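Local coordinates for protein phosphoenolpyruvate--glycerone phosphotransferase (Enterococcus faecalis, PDB 3B48) that probably serves as the phosphoryl donor subunit (DhaM) of the dihydroxyacetone kinase complex, relaying phosphate derived from phosphoenolpyruvate through histidine residues, at residues A6-S12 with I34-G40; R65-A71 with H94-A100. All coordinates share one frame; numbering follows the deposited sequence.

How the interactions relate
Both interactions pair neighbouring strands of one four-stranded parallel sheet with the order 35-38, 6-11, 66-71, 95-97. Interaction 1 (6-12 with 34-40) joins one edge strand of the chain to its inner neighbour, and interaction 2 (65-71 with 94-100) does the same at the other edge; their centres lie about 9 Å apart. Along the chain they come in series, the first being complete before the second begins. The two inner strands, 6-11 and 66-71, knit them together through backbone hydrogen bonds, and Arg-65 of interaction 2 reaches Asp-7 of interaction 1. The result is a continuous core sheet for the EIIA-type domain, flanked by helices.

Interaction 1: residues A6-S12 with I34-G40; sequences ADILLVS and ITIHSLG
Backbone hydrogen bonds tie residues 6-12 to 34-40 in parallel register, Asp-7 beside Thr-35 and Leu-9 beside His-37. They run Thr-35 N to Ala-6 O, Ile-8 N to Thr-35 O (2.7 Å), His-37 N to Ile-8 O (2.8 Å) and Leu-10 N to His-37 O. A further bond, from Leu-39 N to Leu-10 O, is more bent than the others.

The polar side-chain contact is a His-carboxylate hydrogen bond. His-37 NE2 gives its N-H to Asp-7 OD2 at 2.8 Å, nearly straight at 169°, and enters on the anti lone pair. Carboxylate and imidazole are almost coplanar, 12° apart, and the oxygen sits at the ring edge. Arg-65 NE grips the other oxygen, Asp-7 OD1, in a salt bridge, so both ends of the carboxylate are held and its rotation is fixed.

Apolar contacts fill the sheet face bearing Ile-8, Ile-36 and Leu-10, and the packing here is tight. Ile-8 and Ile-36 run side by side, their CD1 methyls 3.3 Å apart, while Ile-36 CG2 presses on Leu-10 CD1 at 3.4 Å. Ile-34 comes in at about a right angle to Ile-8: with CG1 anti to the backbone N (chi1 -165°), its CD1 lies 3.4 Å from Ala-6 CB and 3.6 Å from Ile-8 CG1. On the opposite face of the sheet, where Leu-9 and His-37 point, Leu-39 CD1 rests on Leu-9 CD2, near Ile-54 and Thr-57 of helix 51-60.

The arrangement is that of a beta-alpha-beta unit, with helix 15-27 linking the two parallel strands.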
ATOM      1  N   ALA B   6      21.186   1.304   2.729  1.00 35.33           N
ATOM      2  CA  ALA B   6      19.847   1.805   2.460  1.00 33.87           C
ATOM      3  C   ALA B   6      18.852   1.496   3.585  1.00 32.81           C
ATOM      4  O   ALA B   6      18.921   0.450   4.248  1.00 32.24           O
ATOM      5  CB  ALA B   6      19.336   1.289   1.146  1.00 33.25           C
ATOM      6  N   ASP B   7      17.969   2.462   3.814  1.00 31.33           N
ATOM      7  CA  ASP B   7      16.823   2.281   4.683  1.00 30.62           C
ATOM      8  C   ASP B   7      15.568   2.700   3.943  1.00 29.84           C
ATOM      9  O   ASP B   7      15.583   3.674   3.159  1.00 28.99           O
ATOM     10  CB  ASP B   7      16.956   3.117   5.955  1.00 30.04           C
ATOM     11  CG  ASP B   7      18.179   2.766   6.764  1.00 31.59           C
ATOM     12  OD1 ASP B   7      19.285   2.801   6.191  1.00 33.66           O
ATOM     13  OD2 ASP B   7      18.046   2.493   7.982  1.00 32.15           O
ATOM     14  N   ILE B   8      14.498   1.947   4.196  1.00 29.26           N
ATOM     15  CA  ILE B   8      13.159   2.275   3.741  1.00 28.84           C
ATOM     16  C   ILE B   8      12.334   2.776   4.905  1.00 29.20           C
ATOM     17  O   ILE B   8      12.134   2.080   5.919  1.00 29.54           O
ATOM     18  CB  ILE B   8      12.447   1.063   3.106  1.00 29.35           C
ATOM     19  CG1 ILE B   8      13.134   0.655   1.797  1.00 28.04           C
ATOM     20  CG2 ILE B   8      10.956   1.368   2.880  1.00 28.63           C
ATOM     21  CD1 ILE B   8      12.778  -0.718   1.333  1.00 29.86           C
ATOM     22  N   LEU B   9      11.844   3.995   4.754  1.00 29.56           N
ATOM     23  CA  LEU B   9      11.016   4.612   5.790  1.00 29.24           C
ATOM     24  C   LEU B   9       9.595   4.725   5.249  1.00 28.72           C
ATOM     25  O   LEU B   9       9.352   5.329   4.170  1.00 27.73           O
ATOM     26  CB  LEU B   9      11.563   5.979   6.238  1.00 29.62           C
ATOM     27  CG  LEU B   9      12.927   6.173   6.933  1.00 29.24           C
ATOM     28  CD1 LEU B   9      14.150   5.785   6.044  1.00 29.39           C
ATOM     29  CD2 LEU B   9      13.022   7.644   7.391  1.00 29.08           C
ATOM     30  N   LEU B  10       8.699   4.103   6.020  1.00 27.41           N
ATOM     31  CA  LEU B  10       7.307   3.887   5.686  1.00 27.23           C
ATOM     32  C   LEU B  10       6.448   4.802   6.551  1.00 27.12           C
ATOM     33  O   LEU B  10       6.317   4.574   7.764  1.00 26.81           O
ATOM     34  CB  LEU B  10       6.915   2.422   5.980  1.00 26.40           C
ATOM     35  CG  LEU B  10       7.774   1.308   5.350  1.00 24.84           C
ATOM     36  CD1 LEU B  10       7.385  -0.020   5.975  1.00 22.73           C
ATOM     37  CD2 LEU B  10       7.496   1.281   3.890  1.00 22.71           C
ATOM     38  N   VAL B  11       5.865   5.818   5.916  1.00 26.38           N
ATOM     39  CA  VAL B  11       4.991   6.798   6.596  1.00 25.84           C
ATOM     40  C   VAL B  11       3.499   6.608   6.253  1.00 24.96           C
ATOM     41  O   VAL B  11       3.141   6.402   5.118  1.00 22.88           O
ATOM     42  CB  VAL B  11       5.458   8.231   6.318  1.00 25.90           C
ATOM     43  CG1 VAL B  11       4.764   9.210   7.261  1.00 25.72           C
ATOM     44  CG2 VAL B  11       7.008   8.281   6.436  1.00 24.56           C
ATOM     45  N   SER B  12       2.648   6.620   7.275  1.00 24.89           N
ATOM     46  CA  SER B  12       1.227   6.436   7.050  1.00 25.06           C
ATOM     47  C   SER B  12       0.515   7.043   8.222  1.00 24.83           C
ATOM     48  O   SER B  12       1.147   7.271   9.227  1.00 24.97           O
ATOM     49  CB  SER B  12       0.909   4.927   6.948  1.00 24.78           C
ATOM     50  OG  SER B  12      -0.462   4.680   6.685  1.00 23.54           O
ATOM     51  N   ILE B  34      18.479  -4.386   3.241  1.00 27.29           N
ATOM     52  CA  ILE B  34      17.912  -3.061   3.499  1.00 26.25           C
ATOM     53  C   ILE B  34      17.226  -3.014   4.864  1.00 25.49           C
ATOM     54  O   ILE B  34      16.631  -4.019   5.314  1.00 26.10           O
ATOM     55  CB  ILE B  34      16.994  -2.622   2.336  1.00 25.95           C
ATOM     56  CG1 ILE B  34      16.685  -1.126   2.402  1.00 25.21           C
ATOM     57  CG2 ILE B  34      15.732  -3.511   2.253  1.00 27.39           C
ATOM     58  CD1 ILE B  34      16.420  -0.532   1.042  1.00 27.30           C
ATOM     59  N   THR B  35      17.364  -1.885   5.544  1.00 23.91           N
ATOM     60  CA  THR B  35      16.667  -1.675   6.822  1.00 23.34           C
ATOM     61  C   THR B  35      15.317  -0.987   6.566  1.00 23.89           C
ATOM     62  O   THR B  35      15.243  -0.036   5.802  1.00 24.32           O
ATOM     63  CB  THR B  35      17.545  -0.930   7.833  1.00 22.68           C
ATOM     64  OG1 THR B  35      18.763  -1.672   7.989  1.00 22.00           O
ATOM     65  CG2 THR B  35      16.862  -0.857   9.231  1.00 21.79           C
ATOM     66  N   ILE B  36      14.249  -1.525   7.159  1.00 24.59           N
ATOM     67  CA  ILE B  36      12.880  -0.984   7.044  1.00 24.55           C
ATOM     68  C   ILE B  36      12.479  -0.399   8.391  1.00 24.57           C
ATOM     69  O   ILE B  36      12.638  -1.049   9.403  1.00 23.93           O
ATOM     70  CB  ILE B  36      11.825  -2.077   6.678  1.00 24.00           C
ATOM     71  CG1 ILE B  36      12.263  -2.948   5.493  1.00 25.73           C
ATOM     72  CG2 ILE B  36      10.475  -1.475   6.389  1.00 24.32           C
ATOM     73  CD1 ILE B  36      12.631  -2.190   4.246  1.00 29.02           C
ATOM     74  N   HIS B  37      11.937   0.816   8.384  1.00 25.26           N
ATOM     75  CA  HIS B  37      11.441   1.455   9.604  1.00 25.64           C
ATOM     76  C   HIS B  37       9.909   1.590   9.485  1.00 26.14           C
ATOM     77  O   HIS B  37       9.420   2.160   8.501  1.00 26.07           O
ATOM     78  CB  HIS B  37      12.107   2.828   9.796  1.00 25.16           C
ATOM     79  CG  HIS B  37      13.609   2.770   9.872  1.00 26.11           C
ATOM     80  ND1 HIS B  37      14.293   2.673  11.064  1.00 24.89           N
ATOM     81  CD2 HIS B  37      14.552   2.766   8.901  1.00 27.18           C
ATOM     82  CE1 HIS B  37      15.589   2.646  10.828  1.00 24.90           C
ATOM     83  NE2 HIS B  37      15.773   2.691   9.521  1.00 25.61           N
ATOM     84  N   SER B  38       9.165   1.032  10.449  1.00 25.79           N
ATOM     85  CA  SER B  38       7.736   1.252  10.508  1.00 25.94           C
ATOM     86  C   SER B  38       7.459   2.588  11.198  1.00 26.23           C
ATOM     87  O   SER B  38       7.608   2.712  12.433  1.00 26.76           O
ATOM     88  CB  SER B  38       7.014   0.102  11.232  1.00 25.75           C
ATOM     89  OG  SER B  38       5.636   0.421  11.381  1.00 26.02           O
ATOM     90  N   LEU B  39       7.071   3.589  10.416  1.00 25.86           N
ATOM     91  CA  LEU B  39       6.863   4.930  10.972  1.00 26.37           C
ATOM     92  C   LEU B  39       5.442   5.470  10.886  1.00 26.33           C
ATOM     93  O   LEU B  39       5.224   6.682  10.945  1.00 27.21           O
ATOM     94  CB  LEU B  39       7.889   5.939  10.405  1.00 27.07           C
ATOM     95  CG  LEU B  39       9.392   5.558  10.456  1.00 24.62           C
ATOM     96  CD1 LEU B  39      10.189   6.628   9.798  1.00 24.37           C
ATOM     97  CD2 LEU B  39       9.917   5.306  11.883  1.00 22.93           C
ATOM     98  N   GLY B  40       4.473   4.570  10.784  1.00 26.82           N
ATOM     99  CA  GLY B  40       3.065   4.961  10.824  1.00 26.72           C
ATOM    100  C   GLY B  40       2.544   5.382  12.198  1.00 27.35           C
ATOM    101  O   GLY B  40       3.005   4.904  13.233  1.00 26.40           O
TER

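Interaction 2: residues R65-A71 with H94-A100; sequences REFLIFA and HYHLVDA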
ATOM      1  N   ARG B  65      24.012   5.997   5.342  1.00 28.18           N
ATOM      2  CA  ARG B  65      22.812   5.477   4.703  1.00 28.45           C
ATOM      3  C   ARG B  65      22.194   6.428   3.652  1.00 28.62           C
ATOM      4  O   ARG B  65      22.236   7.664   3.766  1.00 28.12           O
ATOM      5  CB  ARG B  65      21.700   5.150   5.732  1.00 28.67           C
ATOM      6  CG  ARG B  65      22.110   4.775   7.156  1.00 28.57           C
ATOM      7  CD  ARG B  65      22.757   3.419   7.259  1.00 28.53           C
ATOM      8  NE  ARG B  65      21.859   2.327   6.901  1.00 29.15           N
ATOM      9  CZ  ARG B  65      22.118   1.038   7.093  1.00 28.92           C
ATOM     10  NH1 ARG B  65      23.259   0.660   7.660  1.00 32.03           N
ATOM     11  NH2 ARG B  65      21.235   0.127   6.720  1.00 28.61           N
ATOM     12  N   GLU B  66      21.599   5.811   2.638  1.00 28.51           N
ATOM     13  CA  GLU B  66      20.601   6.459   1.787  1.00 28.96           C
ATOM     14  C   GLU B  66      19.234   6.181   2.351  1.00 27.73           C
ATOM     15  O   GLU B  66      18.900   5.026   2.616  1.00 27.84           O
ATOM     16  CB  GLU B  66      20.670   5.901   0.365  1.00 29.00           C
ATOM     17  CG  GLU B  66      22.077   5.956  -0.178  1.00 31.33           C
ATOM     18  CD  GLU B  66      22.616   7.380  -0.237  1.00 33.97           C
ATOM     19  OE1 GLU B  66      21.790   8.335  -0.303  1.00 32.74           O
ATOM     20  OE2 GLU B  66      23.863   7.528  -0.239  1.00 35.59           O
ATOM     21  N   PHE B  67      18.448   7.232   2.550  1.00 27.55           N
ATOM     22  CA  PHE B  67      17.122   7.081   3.174  1.00 26.96           C
ATOM     23  C   PHE B  67      16.017   7.312   2.168  1.00 27.31           C
ATOM     24  O   PHE B  67      15.864   8.434   1.648  1.00 26.86           O
ATOM     25  CB  PHE B  67      16.940   8.024   4.364  1.00 26.84           C
ATOM     26  CG  PHE B  67      17.992   7.872   5.440  1.00 25.83           C
ATOM     27  CD1 PHE B  67      17.865   6.883   6.429  1.00 25.17           C
ATOM     28  CD2 PHE B  67      19.093   8.736   5.479  1.00 24.20           C
ATOM     29  CE1 PHE B  67      18.819   6.738   7.419  1.00 24.66           C
ATOM     30  CE2 PHE B  67      20.063   8.609   6.456  1.00 24.54           C
ATOM     31  CZ  PHE B  67      19.940   7.617   7.438  1.00 25.84           C
ATOM     32  N   LEU B  68      15.254   6.244   1.923  1.00 27.30           N
ATOM     33  CA  LEU B  68      14.110   6.225   0.981  1.00 28.40           C
ATOM     34  C   LEU B  68      12.775   6.337   1.695  1.00 28.01           C
ATOM     35  O   LEU B  68      12.415   5.471   2.513  1.00 27.78           O
ATOM     36  CB  LEU B  68      14.126   4.945   0.133  1.00 28.05           C
ATOM     37  CG  LEU B  68      15.469   4.414  -0.386  1.00 30.57           C
ATOM     38  CD1 LEU B  68      15.234   3.450  -1.544  1.00 32.98           C
ATOM     39  CD2 LEU B  68      16.500   5.495  -0.772  1.00 31.05           C
ATOM     40  N   ILE B  69      12.059   7.421   1.411  1.00 28.78           N
ATOM     41  CA  ILE B  69      10.800   7.741   2.117  1.00 28.06           C
ATOM     42  C   ILE B  69       9.550   7.451   1.276  1.00 27.40           C
ATOM     43  O   ILE B  69       9.377   8.043   0.218  1.00 27.55           O
ATOM     44  CB  ILE B  69      10.788   9.221   2.683  1.00 29.17           C
ATOM     45  CG1 ILE B  69      11.625   9.334   3.963  1.00 28.43           C
ATOM     46  CG2 ILE B  69       9.401   9.641   3.082  1.00 27.19           C
ATOM     47  CD1 ILE B  69      13.101   9.386   3.760  1.00 27.02           C
ATOM     48  N   PHE B  70       8.727   6.507   1.743  1.00 26.14           N
ATOM     49  CA  PHE B  70       7.432   6.201   1.155  1.00 26.47           C
ATOM     50  C   PHE B  70       6.270   6.639   2.084  1.00 26.68           C
ATOM     51  O   PHE B  70       6.330   6.453   3.299  1.00 26.63           O
ATOM     52  CB  PHE B  70       7.294   4.706   0.841  1.00 24.76           C
ATOM     53  CG  PHE B  70       8.404   4.156   0.012  1.00 26.59           C
ATOM     54  CD1 PHE B  70       8.190   3.817  -1.320  1.00 25.71           C
ATOM     55  CD2 PHE B  70       9.681   3.993   0.545  1.00 24.16           C
ATOM     56  CE1 PHE B  70       9.225   3.325  -2.093  1.00 26.92           C
ATOM     57  CE2 PHE B  70      10.711   3.470  -0.235  1.00 24.34           C
ATOM     58  CZ  PHE B  70      10.487   3.152  -1.547  1.00 24.19           C
ATOM     59  N   ALA B  71       5.239   7.239   1.497  1.00 26.54           N
ATOM     60  CA  ALA B  71       4.012   7.599   2.223  1.00 27.64           C
ATOM     61  C   ALA B  71       2.809   7.138   1.413  1.00 27.62           C
ATOM     62  O   ALA B  71       2.904   6.907   0.198  1.00 27.69           O
ATOM     63  CB  ALA B  71       3.943   9.106   2.502  1.00 27.38           C
ATOM     64  N   HIS B  94      21.106  12.821   1.268  1.00 28.71           N
ATOM     65  CA  HIS B  94      20.826  11.414   1.466  1.00 28.63           C
ATOM     66  C   HIS B  94      19.344  11.088   1.700  1.00 27.90           C
ATOM     67  O   HIS B  94      19.021   9.966   2.051  1.00 27.55           O
ATOM     68  CB  HIS B  94      21.719  10.872   2.588  1.00 29.02           C
ATOM     69  CG  HIS B  94      23.177  10.994   2.283  1.00 30.19           C
ATOM     70  ND1 HIS B  94      23.733  10.511   1.114  1.00 31.41           N
ATOM     71  CD2 HIS B  94      24.189  11.579   2.967  1.00 32.51           C
ATOM     72  CE1 HIS B  94      25.025  10.783   1.100  1.00 30.67           C
ATOM     73  NE2 HIS B  94      25.329  11.424   2.214  1.00 30.47           N
ATOM     74  N   TYR B  95      18.455  12.065   1.494  1.00 27.37           N
ATOM     75  CA  TYR B  95      17.015  11.888   1.748  1.00 26.96           C
ATOM     76  C   TYR B  95      16.227  11.891   0.442  1.00 27.11           C
ATOM     77  O   TYR B  95      16.247  12.881  -0.324  1.00 26.52           O
ATOM     78  CB  TYR B  95      16.534  13.008   2.653  1.00 26.80           C
ATOM     79  CG  TYR B  95      15.097  12.960   3.175  1.00 27.20           C
ATOM     80  CD1 TYR B  95      14.859  12.622   4.509  1.00 27.60           C
ATOM     81  CD2 TYR B  95      13.990  13.356   2.385  1.00 26.69           C
ATOM     82  CE1 TYR B  95      13.580  12.624   5.034  1.00 27.35           C
ATOM     83  CE2 TYR B  95      12.686  13.363   2.926  1.00 25.59           C
ATOM     84  CZ  TYR B  95      12.518  12.993   4.262  1.00 25.14           C
ATOM     85  OH  TYR B  95      11.319  12.978   4.882  1.00 25.54           O
ATOM     86  N   HIS B  96      15.534  10.782   0.186  1.00 27.53           N
ATOM     87  CA  HIS B  96      14.859  10.581  -1.108  1.00 27.96           C
ATOM     88  C   HIS B  96      13.374  10.293  -0.937  1.00 28.13           C
ATOM     89  O   HIS B  96      12.984   9.199  -0.479  1.00 29.33           O
ATOM     90  CB  HIS B  96      15.497   9.445  -1.944  1.00 28.03           C
ATOM     91  CG  HIS B  96      17.001   9.367  -1.867  1.00 26.96           C
ATOM     92  ND1 HIS B  96      17.832  10.026  -2.744  1.00 28.40           N
ATOM     93  CD2 HIS B  96      17.813   8.667  -1.037  1.00 26.67           C
ATOM     94  CE1 HIS B  96      19.092   9.753  -2.449  1.00 28.74           C
ATOM     95  NE2 HIS B  96      19.107   8.932  -1.412  1.00 28.46           N
ATOM     96  N   LEU B  97      12.555  11.265  -1.327  1.00 27.34           N
ATOM     97  CA  LEU B  97      11.112  11.123  -1.383  1.00 26.60           C
ATOM     98  C   LEU B  97      10.771  10.309  -2.615  1.00 27.02           C
ATOM     99  O   LEU B  97      10.986  10.756  -3.754  1.00 26.08           O
ATOM    100  CB  LEU B  97      10.439  12.495  -1.508  1.00 26.72           C
ATOM    101  CG  LEU B  97      10.517  13.444  -0.323  1.00 27.38           C
ATOM    102  CD1 LEU B  97      10.080  14.846  -0.744  1.00 27.78           C
ATOM    103  CD2 LEU B  97       9.703  12.932   0.862  1.00 27.59           C
ATOM    104  N   VAL B  98      10.228   9.116  -2.410  1.00 27.07           N
ATOM    105  CA  VAL B  98      10.057   8.230  -3.543  1.00 27.13           C
ATOM    106  C   VAL B  98       8.644   8.363  -4.038  1.00 27.47           C
ATOM    107  O   VAL B  98       7.693   8.009  -3.342  1.00 27.50           O
ATOM    108  CB  VAL B  98      10.401   6.747  -3.243  1.00 27.27           C
ATOM    109  CG1 VAL B  98      10.651   5.975  -4.558  1.00 25.14           C
ATOM    110  CG2 VAL B  98      11.609   6.634  -2.338  1.00 27.05           C
ATOM    111  N   ASP B  99       8.504   8.909  -5.243  1.00 27.86           N
ATOM    112  CA  ASP B  99       7.185   9.073  -5.837  1.00 26.65           C
ATOM    113  C   ASP B  99       6.679   7.722  -6.319  1.00 26.01           C
ATOM    114  O   ASP B  99       6.773   7.380  -7.497  1.00 24.97           O
ATOM    115  CB  ASP B  99       7.218  10.085  -6.969  1.00 27.20           C
ATOM    116  CG  ASP B  99       5.876  10.734  -7.182  1.00 28.46           C
ATOM    117  OD1 ASP B  99       4.854  10.060  -6.948  1.00 31.03           O
ATOM    118  OD2 ASP B  99       5.833  11.913  -7.573  1.00 31.51           O
ATOM    119  N   ALA B 100       6.123   6.961  -5.378  1.00 26.25           N
ATOM    120  CA  ALA B 100       5.745   5.565  -5.605  1.00 26.41           C
ATOM    121  C   ALA B 100       4.692   5.152  -4.587  1.00 26.43           C
ATOM    122  O   ALA B 100       4.666   5.703  -3.484  1.00 27.58           O
ATOM    123  CB  ALA B 100       6.991   4.645  -5.493  1.00 25.48           C
TER
HETATM  124  O   HOH W   1       5.872   7.082  -1.333  1.00 15.88           O
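Strands 66-71 and 95-97 form one edge pair of the parallel sheet in this EIIA-type domain, running in the same direction with Phe-67 beside Tyr-95 and Ile-69 beside Leu-97. The backbone bonds go from Phe-67 N to His-94 O, His-96 N to Phe-67 O, Ile-69 N to His-96 O and Val-98 N to Ile-69 O.

At the start of the pair, Glu-66 takes two histidines. Its chain is bent at chi2 (-60°), which brings OE1 over to the neighbouring segment. His-96 NE2 donates to Glu-66 OE1 at 3.0 Å, meeting it on the anti side with the oxygen in the imidazole plane; His-94 ND1 donates to the same OE1 at 3.2 Å from the syn side, and more weakly to OE2. The two nitrogens approach from opposite faces of the carboxylate plane.

On the face of Phe-67 and Ile-69, Ile-69 CD1 sits over one face of the Tyr-95 ring in a CH-pi contact, 3.7 Å from its centroid, while Tyr-95 OH bonds to Ser-80 O of helix 75-84. On the opposite face of the sheet, Leu-68 CD2 comes obliquely to the His-96 ring, 3.4 Å from CD2 of that histidine. Further along, Val-98 CG2 sits over a face of the Phe-70 ring, 4.0 Å from its centroid. A water 2.9 Å from Ala-71 N accepts its hydrogen and lies in donating range of Val-98 O and Ala-100 O, linking Ala-71 to the chain that follows strand 95-97, where the two segments diverge.

Glu-66 OE1 is thus gripped by two N-H donors of 94-100, which hold the carboxylate beside that segment. In turn these bonds set which nitrogen carries the proton facing Glu-66, NE2 in His-96 and ND1 in His-94, and fix how both rings are turned.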